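Local structure of tyrosine--tRNA ligase (Aeropyrum pernix, 2CYA) at residues E24-L29 / L178-G183; K37-Y42 / L167-D172; S70-T75 / E118-D123; S171-M176 / K204-I209. The protein probably attaches tyrosine to its cognate tRNA, first activating the amino acid with ATP to form tyrosyl-adenylate. All coordinates share one frame; numbering follows the deposited sequence.

Interaction 1. Residues E24-L29 / L178-G183. With SO4 (sulfate ion), chain B.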
loop_
_atom_site.group_PDB
_atom_site.type_symbol
_atom_site.label_atom_id
_atom_site.label_comp_id
_atom_site.label_asym_id
_atom_site.label_seq_id
_atom_site.Cartn_x
_atom_site.Cartn_y
_atom_site.Cartn_z
ATOM N N GLU A 24 -1.335 -28.637 -16.740
ATOM C CA GLU A 24 -0.670 -28.540 -18.031
ATOM C C GLU A 24 0.399 -27.469 -17.965
ATOM O O GLU A 24 1.493 -27.640 -18.510
ATOM C CB GLU A 24 -1.666 -28.239 -19.152
ATOM C CG GLU A 24 -1.019 -28.318 -20.528
ATOM C CD GLU A 24 -0.157 -29.579 -20.722
ATOM O OE1 GLU A 24 -0.704 -30.715 -20.669
ATOM O OE2 GLU A 24 1.074 -29.428 -20.929
ATOM N N GLU A 25 0.101 -26.362 -17.291
ATOM C CA GLU A 25 1.102 -25.312 -17.168
ATOM C C GLU A 25 2.338 -25.845 -16.433
ATOM O O GLU A 25 3.458 -25.609 -16.876
ATOM C CB GLU A 25 0.539 -24.113 -16.412
ATOM C CG GLU A 25 -0.444 -23.251 -17.208
ATOM C CD GLU A 25 -1.118 -22.235 -16.310
ATOM O OE1 GLU A 25 -0.562 -21.956 -15.231
ATOM O OE2 GLU A 25 -2.191 -21.720 -16.664
ATOM N N LEU A 26 2.137 -26.558 -15.321
ATOM C CA LEU A 26 3.271 -27.112 -14.568
ATOM C C LEU A 26 4.050 -28.078 -15.442
ATOM O O LEU A 26 5.278 -28.055 -15.457
ATOM C CB LEU A 26 2.799 -27.852 -13.294
ATOM C CG LEU A 26 3.909 -28.536 -12.483
ATOM C CD1 LEU A 26 5.014 -27.547 -12.096
ATOM C CD2 LEU A 26 3.304 -29.148 -11.232
ATOM N N LYS A 27 3.342 -28.925 -16.182
ATOM C CA LYS A 27 4.038 -29.869 -17.051
ATOM C C LYS A 27 4.833 -29.133 -18.119
ATOM O O LYS A 27 5.925 -29.563 -18.495
ATOM C CB LYS A 27 3.046 -30.856 -17.682
ATOM C CG LYS A 27 2.525 -31.883 -16.682
ATOM C CD LYS A 27 1.395 -32.727 -17.242
ATOM C CE LYS A 27 0.929 -33.766 -16.230
ATOM N NZ LYS A 27 -0.193 -34.610 -16.743
ATOM N N GLY A 28 4.302 -28.007 -18.596
ATOM C CA GLY A 28 5.026 -27.241 -19.598
ATOM C C GLY A 28 6.285 -26.662 -18.976
ATOM O O GLY A 28 7.336 -26.592 -19.618
ATOM N N LEU A 29 6.190 -26.239 -17.717
ATOM C CA LEU A 29 7.356 -25.682 -17.021
ATOM C C LEU A 29 8.382 -26.794 -16.800
ATOM O O LEU A 29 9.589 -26.628 -17.040
ATOM C CB LEU A 29 6.952 -25.090 -15.657
ATOM C CG LEU A 29 6.325 -23.693 -15.629
ATOM C CD1 LEU A 29 5.878 -23.337 -14.192
ATOM C CD2 LEU A 29 7.363 -22.677 -16.146
ATOM N N LEU A 178 8.762 -15.690 -9.263
ATOM C CA LEU A 178 8.347 -17.078 -9.150
ATOM C C LEU A 178 7.543 -17.685 -10.296
ATOM O O LEU A 178 6.702 -17.017 -10.924
ATOM C CB LEU A 178 7.537 -17.250 -7.871
ATOM C CG LEU A 178 8.192 -16.788 -6.578
ATOM C CD1 LEU A 178 7.151 -16.970 -5.462
ATOM C CD2 LEU A 178 9.498 -17.586 -6.286
ATOM N N ASP A 179 7.800 -18.971 -10.542
ATOM C CA ASP A 179 7.056 -19.732 -11.552
ATOM C C ASP A 179 5.945 -20.488 -10.819
ATOM O O ASP A 179 4.932 -20.857 -11.422
ATOM C CB ASP A 179 7.977 -20.746 -12.233
ATOM C CG ASP A 179 9.105 -20.088 -12.945
ATOM O OD1 ASP A 179 8.849 -19.455 -13.980
ATOM O OD2 ASP A 179 10.239 -20.180 -12.458
ATOM N N ILE A 180 6.151 -20.711 -9.521
ATOM C CA ILE A 180 5.200 -21.452 -8.686
ATOM C C ILE A 180 4.940 -20.863 -7.300
ATOM O O ILE A 180 5.857 -20.470 -6.591
ATOM C CB ILE A 180 5.685 -22.898 -8.426
ATOM C CG1 ILE A 180 5.838 -23.680 -9.730
ATOM C CG2 ILE A 180 4.696 -23.605 -7.517
ATOM C CD1 ILE A 180 6.563 -25.005 -9.520
ATOM N N ALA A 181 3.679 -20.876 -6.904
ATOM C CA ALA A 181 3.263 -20.393 -5.600
ATOM C C ALA A 181 2.609 -21.564 -4.853
ATOM O O ALA A 181 1.537 -22.028 -5.235
ATOM C CB ALA A 181 2.255 -19.251 -5.763
ATOM N N LEU A 182 3.265 -22.057 -3.811
ATOM C CA LEU A 182 2.704 -23.136 -3.013
ATOM C C LEU A 182 1.996 -22.503 -1.820
ATOM O O LEU A 182 2.437 -21.480 -1.302
ATOM C CB LEU A 182 3.820 -24.050 -2.502
ATOM C CG LEU A 182 3.439 -25.093 -1.447
ATOM C CD1 LEU A 182 2.630 -26.193 -2.124
ATOM C CD2 LEU A 182 4.701 -25.688 -0.797
ATOM N N GLY A 183 0.899 -23.105 -1.387
ATOM C CA GLY A 183 0.195 -22.585 -0.239
ATOM C C GLY A 183 -1.027 -23.418 0.079
ATOM O O GLY A 183 -1.435 -24.274 -0.713
HETATM S S SO4 B . -5.373 -28.670 -15.525
HETATM O O1 SO4 B . -6.037 -30.039 -15.694
HETATM O O2 SO4 B . -6.438 -27.625 -15.862
HETATM O O3 SO4 B . -5.063 -28.522 -14.145
HETATM O O4 SO4 B . -4.417 -28.583 -16.583
#
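L29 and L26, one helical turn apart on helix 23-32, face D179, just before strand 180-184, and I180, its first residue. The nearest CA pair is L29 and D179, 8.1 Å apart, a gap bridged by side chains without a direct hydrogen bond. Within the helix, G28 N donates to E24 O at 2.8 Å. L29 carries the larger part of the contact. It leaves the helix toward 178-183, and the near-trans chi2 of 175° extends the side chain so that methyl CD1 lies 3.8 Å from D179 O. The same methyl meets D179 CB at 3.9 Å, while the other, CD2, passes 4.2 Å from D179 OD1. That carboxylate is engaged by the backbone N of K37 through OD2, and only in a long, weak ion pair by K204. L26 starts out alongside the strand, but with CG trans to the backbone N (chi1 177°) its CD1 reaches I180 CD1 at 3.9 Å, methyl to methyl, the two side chains meeting at a slant. At the helix's amino-terminal end, E24 N donates to sulfate O4 at 3.1 Å (N-H...O angle 163°), and E23 N grips the same ion, which probably comes from the crystallisation liquor. The helix thus lies against the parallel part of the central sheet: L29 and E25 also touch V207 of neighbouring strand 207-211, E25 forms a salt bridge with R195, and I36, just before strand 37-42, packs on L29, D179 and I180.

Interaction 2. Residues K37-Y42 / L167-D172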
loop_
_atom_site.group_PDB
_atom_site.type_symbol
_atom_site.label_atom_id
_atom_site.label_comp_id
_atom_site.label_asym_id
_atom_site.label_seq_id
_atom_site.Cartn_x
_atom_site.Cartn_y
_atom_site.Cartn_z
ATOM N N LYS A 37 11.468 -21.518 -10.164
ATOM C CA LYS A 37 11.519 -20.931 -8.821
ATOM C C LYS A 37 10.150 -20.981 -8.157
ATOM O O LYS A 37 9.120 -20.794 -8.812
ATOM C CB LYS A 37 11.977 -19.478 -8.883
ATOM C CG LYS A 37 13.333 -19.271 -9.515
ATOM C CD LYS A 37 13.689 -17.789 -9.499
ATOM C CE LYS A 37 14.993 -17.524 -10.225
ATOM N NZ LYS A 37 15.431 -16.116 -10.035
ATOM N N GLY A 38 10.135 -21.251 -6.856
ATOM C CA GLY A 38 8.867 -21.315 -6.163
ATOM C C GLY A 38 9.040 -20.894 -4.723
ATOM O O GLY A 38 10.165 -20.731 -4.243
ATOM N N TYR A 39 7.929 -20.696 -4.033
ATOM C CA TYR A 39 7.994 -20.340 -2.628
ATOM C C TYR A 39 6.691 -20.700 -1.964
ATOM O O TYR A 39 5.762 -21.185 -2.616
ATOM C CB TYR A 39 8.221 -18.817 -2.448
ATOM C CG TYR A 39 6.944 -17.979 -2.253
ATOM C CD1 TYR A 39 6.934 -16.896 -1.363
ATOM C CD2 TYR A 39 5.761 -18.269 -2.937
ATOM C CE1 TYR A 39 5.792 -16.129 -1.157
ATOM C CE2 TYR A 39 4.599 -17.506 -2.738
ATOM C CZ TYR A 39 4.620 -16.437 -1.841
ATOM O OH TYR A 39 3.473 -15.701 -1.579
ATOM N N ILE A 40 6.670 -20.492 -0.650
ATOM C CA ILE A 40 5.461 -20.589 0.150
ATOM C C ILE A 40 5.640 -19.386 1.081
ATOM O O ILE A 40 6.768 -19.067 1.510
ATOM C CB ILE A 40 5.292 -21.875 1.008
ATOM C CG1 ILE A 40 3.914 -21.803 1.690
ATOM C CG2 ILE A 40 6.407 -22.021 2.029
ATOM C CD1 ILE A 40 3.507 -23.040 2.559
ATOM N N GLY A 41 4.546 -18.677 1.315
ATOM C CA GLY A 41 4.578 -17.539 2.200
ATOM C C GLY A 41 3.605 -17.893 3.301
ATOM O O GLY A 41 2.487 -18.345 3.027
ATOM N N TYR A 42 4.007 -17.693 4.541
ATOM C CA TYR A 42 3.127 -18.017 5.646
ATOM C C TYR A 42 3.294 -16.991 6.750
ATOM O O TYR A 42 4.369 -16.412 6.910
ATOM C CB TYR A 42 3.473 -19.410 6.186
ATOM C CG TYR A 42 4.673 -19.404 7.096
ATOM C CD1 TYR A 42 4.517 -19.340 8.480
ATOM C CD2 TYR A 42 5.978 -19.377 6.573
ATOM C CE1 TYR A 42 5.634 -19.243 9.333
ATOM C CE2 TYR A 42 7.100 -19.282 7.416
ATOM C CZ TYR A 42 6.913 -19.217 8.792
ATOM O OH TYR A 42 8.003 -19.137 9.637
ATOM N N LEU A 167 -2.542 -7.391 -2.113
ATOM C CA LEU A 167 -1.696 -6.642 -3.030
ATOM C C LEU A 167 -0.241 -7.023 -2.734
ATOM O O LEU A 167 0.545 -7.274 -3.642
ATOM C CB LEU A 167 -1.915 -5.134 -2.827
ATOM C CG LEU A 167 -2.840 -4.326 -3.761
ATOM C CD1 LEU A 167 -3.862 -5.207 -4.427
ATOM C CD2 LEU A 167 -3.508 -3.176 -2.961
ATOM N N MET A 168 0.096 -7.082 -1.454
ATOM C CA MET A 168 1.446 -7.455 -1.036
ATOM C C MET A 168 1.725 -8.929 -1.321
ATOM O O MET A 168 2.841 -9.289 -1.689
ATOM C CB MET A 168 1.637 -7.185 0.462
ATOM C CG MET A 168 1.845 -5.692 0.783
ATOM S SD MET A 168 1.925 -5.411 2.552
ATOM C CE MET A 168 3.493 -6.309 2.946
ATOM N N GLN A 169 0.712 -9.775 -1.135
ATOM C CA GLN A 169 0.871 -11.205 -1.375
ATOM C C GLN A 169 1.247 -11.425 -2.835
ATOM O O GLN A 169 2.249 -12.082 -3.134
ATOM C CB GLN A 169 -0.418 -11.956 -1.012
ATOM C CG GLN A 169 -0.261 -13.479 -1.070
ATOM C CD GLN A 169 -1.221 -14.210 -0.133
ATOM O OE1 GLN A 169 -2.178 -13.622 0.389
ATOM N NE2 GLN A 169 -0.964 -15.501 0.085
ATOM N N VAL A 170 0.472 -10.842 -3.744
ATOM C CA VAL A 170 0.748 -10.959 -5.175
ATOM C C VAL A 170 2.126 -10.351 -5.504
ATOM O O VAL A 170 2.893 -10.904 -6.300
ATOM C CB VAL A 170 -0.339 -10.225 -6.001
ATOM C CG1 VAL A 170 0.035 -10.208 -7.467
ATOM C CG2 VAL A 170 -1.690 -10.905 -5.805
ATOM N N SER A 171 2.450 -9.217 -4.887
ATOM C CA SER A 171 3.724 -8.585 -5.171
ATOM C C SER A 171 4.905 -9.410 -4.688
ATOM O O SER A 171 5.979 -9.335 -5.272
ATOM C CB SER A 171 3.775 -7.179 -4.559
ATOM O OG SER A 171 2.771 -6.364 -5.135
ATOM N N ASP A 172 4.713 -10.162 -3.604
ATOM C CA ASP A 172 5.764 -11.024 -3.071
ATOM C C ASP A 172 6.130 -12.045 -4.151
ATOM O O ASP A 172 7.309 -12.304 -4.404
ATOM C CB ASP A 172 5.286 -11.808 -1.837
ATOM C CG ASP A 172 5.050 -10.935 -0.621
ATOM O OD1 ASP A 172 5.600 -9.821 -0.548
ATOM O OD2 ASP A 172 4.323 -11.382 0.287
HETATM O O HOH W 1 3.437 -13.773 0.471
HETATM O O HOH W 2 1.342 -17.059 -1.359
#
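Y39, on strand 37-42, directs its phenol toward Q169 and D172 of helix 161-175, and waters do most of the bridging. L167 leads the helical segment: its carbonyl O takes both S171 N and S171 OG, the two arriving from opposite faces of the carbonyl plane. M168 O receives Y126 OH. Q169 offers its carbonyl O 4.1 Å from Y39 OH, too far for a bond, while its NE2, brought round by CG anti to the backbone N (chi1 -173°), donates to water 2 at 3.1 Å. That water lies 2.5 Å from Y39 OH, a doubtfully short distance. Q187 also holds NE2. V170 turns from the strand, onto L193 and A194. D172 ends the segment; its CB lies 4.3 Å from Y39 OH, and its OD2 accepts from water 1 at 2.6 Å. Water 1, in the plane of the Y39 ring at its edge, also bonds Y39 OH at 2.8 Å, while Y126 holds OD1. Y39, Q169 and D172 are predicted to bind L-tyrosine, as in related tyrosyl-tRNA synthetases of this class I Rossmann fold; water 1, between phenol and carboxylate, is consistent with the place where the substrate hydroxyl would sit.

Interaction 3. Residues S70-T75 / E118-D123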
loop_
_atom_site.group_PDB
_atom_site.type_symbol
_atom_site.label_atom_id
_atom_site.label_comp_id
_atom_site.label_asym_id
_atom_site.label_seq_id
_atom_site.Cartn_x
_atom_site.Cartn_y
_atom_site.Cartn_z
ATOM N N SER A 70 12.068 -20.990 -1.897
ATOM C CA SER A 70 12.192 -19.975 -0.860
ATOM C C SER A 70 10.983 -20.058 0.058
ATOM O O SER A 70 9.870 -20.445 -0.352
ATOM C CB SER A 70 12.222 -18.558 -1.453
ATOM O OG SER A 70 13.291 -18.374 -2.348
ATOM N N VAL A 71 11.203 -19.714 1.313
ATOM C CA VAL A 71 10.106 -19.681 2.260
ATOM C C VAL A 71 10.061 -18.206 2.669
ATOM O O VAL A 71 11.070 -17.641 3.104
ATOM C CB VAL A 71 10.349 -20.569 3.520
ATOM C CG1 VAL A 71 9.264 -20.276 4.566
ATOM C CG2 VAL A 71 10.288 -22.083 3.150
ATOM N N LEU A 72 8.917 -17.564 2.485
ATOM C CA LEU A 72 8.814 -16.160 2.884
ATOM C C LEU A 72 8.188 -16.070 4.269
ATOM O O LEU A 72 7.032 -16.438 4.453
ATOM C CB LEU A 72 7.950 -15.348 1.902
ATOM C CG LEU A 72 7.759 -13.892 2.378
ATOM C CD1 LEU A 72 9.101 -13.161 2.232
ATOM C CD2 LEU A 72 6.640 -13.154 1.569
ATOM N N GLU A 73 8.951 -15.597 5.244
ATOM C CA GLU A 73 8.408 -15.435 6.588
ATOM C C GLU A 73 7.648 -14.126 6.455
ATOM O O GLU A 73 8.235 -13.056 6.547
ATOM C CB GLU A 73 9.562 -15.352 7.598
ATOM C CG GLU A 73 10.374 -16.650 7.551
ATOM C CD GLU A 73 11.678 -16.618 8.307
ATOM O OE1 GLU A 73 12.216 -15.511 8.544
ATOM O OE2 GLU A 73 12.182 -17.721 8.643
ATOM N N ALA A 74 6.342 -14.235 6.203
ATOM C CA ALA A 74 5.469 -13.081 5.967
ATOM C C ALA A 74 5.134 -12.317 7.235
ATOM O O ALA A 74 3.968 -12.245 7.640
ATOM C CB ALA A 74 4.196 -13.545 5.288
ATOM N N THR A 75 6.163 -11.736 7.843
ATOM C CA THR A 75 6.004 -11.023 9.097
ATOM C C THR A 75 5.111 -9.797 9.017
ATOM O O THR A 75 4.320 -9.560 9.929
ATOM C CB THR A 75 7.370 -10.611 9.678
ATOM O OG1 THR A 75 8.013 -9.694 8.789
ATOM C CG2 THR A 75 8.267 -11.856 9.877
ATOM N N GLU A 118 10.783 -8.354 5.745
ATOM C CA GLU A 118 11.493 -7.094 5.937
ATOM C C GLU A 118 12.471 -6.792 4.808
ATOM O O GLU A 118 12.689 -5.626 4.472
ATOM C CB GLU A 118 12.266 -7.106 7.257
ATOM C CG GLU A 118 12.719 -5.734 7.695
ATOM C CD GLU A 118 12.061 -5.295 8.987
ATOM O OE1 GLU A 118 10.825 -5.472 9.149
ATOM O OE2 GLU A 118 12.790 -4.762 9.848
ATOM N N GLU A 119 13.065 -7.830 4.231
ATOM C CA GLU A 119 14.008 -7.638 3.141
ATOM C C GLU A 119 13.272 -7.109 1.922
ATOM O O GLU A 119 13.812 -6.316 1.166
ATOM C CB GLU A 119 14.723 -8.948 2.783
ATOM C CG GLU A 119 15.362 -9.649 3.972
ATOM C CD GLU A 119 16.049 -10.963 3.591
ATOM O OE1 GLU A 119 16.154 -11.849 4.478
ATOM O OE2 GLU A 119 16.482 -11.098 2.417
ATOM N N LEU A 120 12.037 -7.548 1.718
ATOM C CA LEU A 120 11.280 -7.052 0.581
ATOM C C LEU A 120 10.798 -5.627 0.882
ATOM O O LEU A 120 10.849 -4.751 0.021
ATOM C CB LEU A 120 10.080 -7.967 0.304
ATOM C CG LEU A 120 10.298 -9.163 -0.643
ATOM C CD1 LEU A 120 11.491 -10.000 -0.198
ATOM C CD2 LEU A 120 9.045 -10.004 -0.670
ATOM N N ALA A 121 10.353 -5.409 2.115
ATOM C CA ALA A 121 9.838 -4.121 2.551
ATOM C C ALA A 121 10.839 -2.979 2.412
ATOM O O ALA A 121 10.435 -1.823 2.275
ATOM C CB ALA A 121 9.352 -4.214 4.017
ATOM N N SER A 122 12.128 -3.321 2.435
ATOM C CA SER A 122 13.228 -2.364 2.348
ATOM C C SER A 122 13.577 -1.984 0.934
ATOM O O SER A 122 14.475 -1.181 0.719
ATOM C CB SER A 122 14.509 -2.943 2.965
ATOM O OG SER A 122 14.324 -3.315 4.312
ATOM N N ASP A 123 12.912 -2.584 -0.036
ATOM C CA ASP A 123 13.243 -2.282 -1.415
ATOM C C ASP A 123 12.126 -1.484 -2.043
ATOM O O ASP A 123 10.980 -1.935 -2.088
ATOM C CB ASP A 123 13.473 -3.577 -2.200
ATOM C CG ASP A 123 14.042 -3.327 -3.585
ATOM O OD1 ASP A 123 14.046 -2.161 -4.046
ATOM O OD2 ASP A 123 14.491 -4.299 -4.223
HETATM O O HOH W 3 10.609 -8.686 10.220
#
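L72 and L120 meet by their methyl ends, CD1 of L72 lying 4.3 Å from CD2 of L120, a loose apolar touch. The two arrive differently: L120 sets out from helix 117-121 directly at the strand, whereas L72 leaves its backbone across the line to the helix and its end then swings nearer, its chi1 of 176° carrying CG away from the backbone N. V115 of strand 113-116 touches both leucines, and D172 packs on them from helix 161-175. Farther along, T75 points at the start of the helix, yet its OG1 stays 4.3 Å from E118 N. D116 joins them instead, its OD1 bonded to both T75 OG1 and E118 N. Water 3 adds a second link, 3.1 Å from T75 OG1 and giving a weak bond to E118 OE1, an oxygen held more firmly by W76 NE1. A74 centres an inverse gamma turn, with T75 N donating to E73 O at 2.8 Å. At the other end S122 OG donates back to E118 O at 2.8 Å, lying 26° out of the carbonyl plane. D123, the N-cap of helix 124-135, bonds D125 N through OD1. The contact joins the carboxyl end of strand 68-73 to helix 117-121, which follows neighbouring parallel strand 113-116, at the edge where Rossmann folds place their active sites; L72 touches Y39 and D172 of the predicted tyrosine site.

Interaction 4. Residues S171-M176 / K204-I209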
loop_
_atom_site.group_PDB
_atom_site.type_symbol
_atom_site.label_atom_id
_atom_site.label_comp_id
_atom_site.label_asym_id
_atom_site.label_seq_id
_atom_site.Cartn_x
_atom_site.Cartn_y
_atom_site.Cartn_z
ATOM N N SER A 171 2.450 -9.217 -4.887
ATOM C CA SER A 171 3.724 -8.585 -5.171
ATOM C C SER A 171 4.905 -9.410 -4.688
ATOM O O SER A 171 5.979 -9.335 -5.272
ATOM C CB SER A 171 3.775 -7.179 -4.559
ATOM O OG SER A 171 2.771 -6.364 -5.135
ATOM N N ASP A 172 4.713 -10.162 -3.604
ATOM C CA ASP A 172 5.764 -11.024 -3.071
ATOM C C ASP A 172 6.130 -12.045 -4.151
ATOM O O ASP A 172 7.309 -12.304 -4.404
ATOM C CB ASP A 172 5.286 -11.808 -1.837
ATOM C CG ASP A 172 5.050 -10.935 -0.621
ATOM O OD1 ASP A 172 5.600 -9.821 -0.548
ATOM O OD2 ASP A 172 4.323 -11.382 0.287
ATOM N N ILE A 173 5.097 -12.638 -4.756
ATOM C CA ILE A 173 5.260 -13.639 -5.811
ATOM C C ILE A 173 5.980 -13.034 -7.012
ATOM O O ILE A 173 6.949 -13.605 -7.501
ATOM C CB ILE A 173 3.864 -14.208 -6.255
ATOM C CG1 ILE A 173 3.275 -15.055 -5.118
ATOM C CG2 ILE A 173 3.984 -15.036 -7.543
ATOM C CD1 ILE A 173 1.790 -15.361 -5.288
ATOM N N PHE A 174 5.531 -11.874 -7.486
ATOM C CA PHE A 174 6.193 -11.274 -8.648
ATOM C C PHE A 174 7.611 -10.801 -8.308
ATOM O O PHE A 174 8.556 -11.032 -9.072
ATOM C CB PHE A 174 5.392 -10.086 -9.215
ATOM C CG PHE A 174 3.996 -10.440 -9.709
ATOM C CD1 PHE A 174 3.717 -11.693 -10.257
ATOM C CD2 PHE A 174 2.980 -9.476 -9.690
ATOM C CE1 PHE A 174 2.458 -11.982 -10.779
ATOM C CE2 PHE A 174 1.707 -9.749 -10.210
ATOM C CZ PHE A 174 1.439 -10.999 -10.756
ATOM N N TYR A 175 7.764 -10.143 -7.162
ATOM C CA TYR A 175 9.076 -9.644 -6.765
ATOM C C TYR A 175 10.111 -10.771 -6.718
ATOM O O TYR A 175 11.251 -10.584 -7.139
ATOM C CB TYR A 175 9.001 -8.974 -5.395
ATOM C CG TYR A 175 10.312 -8.371 -4.941
ATOM C CD1 TYR A 175 10.693 -7.085 -5.343
ATOM C CD2 TYR A 175 11.166 -9.076 -4.088
ATOM C CE1 TYR A 175 11.900 -6.514 -4.894
ATOM C CE2 TYR A 175 12.365 -8.520 -3.640
ATOM C CZ TYR A 175 12.725 -7.240 -4.045
ATOM O OH TYR A 175 13.917 -6.699 -3.606
ATOM N N MET A 176 9.721 -11.938 -6.204
ATOM C CA MET A 176 10.641 -13.081 -6.127
ATOM C C MET A 176 10.761 -13.844 -7.440
ATOM O O MET A 176 11.384 -14.909 -7.502
ATOM C CB MET A 176 10.232 -14.013 -4.995
ATOM C CG MET A 176 10.427 -13.369 -3.626
ATOM S SD MET A 176 10.077 -14.464 -2.253
ATOM C CE MET A 176 8.457 -14.045 -1.980
ATOM N N LYS A 204 5.581 -13.092 -14.648
ATOM C CA LYS A 204 5.273 -14.510 -14.837
ATOM C C LYS A 204 3.960 -14.906 -14.147
ATOM O O LYS A 204 3.750 -14.599 -12.966
ATOM C CB LYS A 204 6.387 -15.387 -14.259
ATOM C CG LYS A 204 7.764 -15.284 -14.914
ATOM C CD LYS A 204 8.759 -16.061 -14.040
ATOM C CE LYS A 204 10.155 -16.116 -14.613
ATOM N NZ LYS A 204 11.054 -16.787 -13.616
ATOM N N LYS A 205 3.086 -15.576 -14.895
ATOM C CA LYS A 205 1.806 -16.063 -14.379
ATOM C C LYS A 205 2.205 -17.328 -13.611
ATOM O O LYS A 205 2.590 -18.330 -14.213
ATOM C CB LYS A 205 0.893 -16.420 -15.544
ATOM C CG LYS A 205 -0.527 -16.737 -15.177
ATOM C CD LYS A 205 -1.281 -17.160 -16.423
ATOM C CE LYS A 205 -2.745 -17.326 -16.137
ATOM N NZ LYS A 205 -3.486 -17.579 -17.394
ATOM N N PRO A 206 2.110 -17.297 -12.273
ATOM C CA PRO A 206 2.496 -18.456 -11.476
ATOM C C PRO A 206 1.540 -19.621 -11.451
ATOM O O PRO A 206 0.313 -19.443 -11.437
ATOM C CB PRO A 206 2.650 -17.864 -10.073
ATOM C CG PRO A 206 1.461 -16.898 -10.037
ATOM C CD PRO A 206 1.554 -16.227 -11.416
ATOM N N VAL A 207 2.118 -20.820 -11.416
ATOM C CA VAL A 207 1.335 -22.041 -11.275
ATOM C C VAL A 207 1.031 -22.090 -9.763
ATOM O O VAL A 207 1.954 -22.031 -8.951
ATOM C CB VAL A 207 2.172 -23.288 -11.627
ATOM C CG1 VAL A 207 1.489 -24.533 -11.069
ATOM C CG2 VAL A 207 2.364 -23.394 -13.160
ATOM N N ALA A 208 -0.246 -22.177 -9.394
ATOM C CA ALA A 208 -0.657 -22.238 -7.998
ATOM C C ALA A 208 -0.833 -23.679 -7.502
ATOM O O ALA A 208 -1.663 -24.422 -8.039
ATOM C CB ALA A 208 -1.987 -21.461 -7.806
ATOM N N ILE A 209 -0.082 -24.061 -6.466
ATOM C CA ILE A 209 -0.173 -25.420 -5.897
ATOM C C ILE A 209 -0.694 -25.344 -4.472
ATOM O O ILE A 209 -0.014 -24.841 -3.568
ATOM C CB ILE A 209 1.206 -26.145 -5.899
ATOM C CG1 ILE A 209 1.692 -26.344 -7.336
ATOM C CG2 ILE A 209 1.088 -27.503 -5.190
ATOM C CD1 ILE A 209 3.122 -26.764 -7.453
HETATM O O HOH W 4 7.681 -12.464 -11.953
#
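I173 and P206 form the centre of the contact: methyl CG2 of I173 rests 4.0 Å from P206 CG and just as near CB, the two side chains crossing at about a right angle. Beside them, CE1 of the F174 ring comes 3.6 Å from K204 O, an oblique approach. P206 CD lies at the edge of that ring, near its plane, 4.4 Å from CE1. The first torsion of I173 (chi1 -69°) divides its work, sending CG2 to the proline while CG1 lies beside the backbone N and packs on the Y39 hydroxyl. In the next shell, A181 of strand 180-184 and H191 of helix 188-198 pack on I173, while V197, A198, L201 and R203 pack against F174. Polar bonds fix the backbone that carries P206: its carbonyl O accepts from R195 NH1, and V207, directly after it, pairs with D179 and A181 in the sheet. K204, on the other side, is tied by a salt bridge from NZ to D177. Across the contact itself no direct hydrogen bond forms, and P206 has no N-H to offer. Helix 161-175 therefore meets the approach to strand 207-211 through aliphatic and ring carbons, with one carbonyl oxygen, K204 O, laid obliquely against the F174 ring; the fit depends on shape, while directional bonding is left to the flanking residues.

All four contacts reach one sheet, in which parallel strands 207-211, 180-184, 37-42, 68-73 and 113-116 follow one another. Interactions 1 and 4 meet on adjoining strands, their centres 9 Å apart; interactions 2 and 4 share S171 and D172 on helix 161-175, centres 6 Å apart. Interaction 3 lies 9 Å from interaction 2 and 21 Å from interaction 1, centre to centre. Along the chain, interaction 3 is nested inside the loop closed by interaction 2, itself inside that of interaction 1, while interaction 4 crosses interaction 1. Interactions 2, 3 and 4 gather round the predicted tyrosine pocket, interaction 1 packs helix 23-32 on the sheet, and 2 and 3 also touch the second subunit.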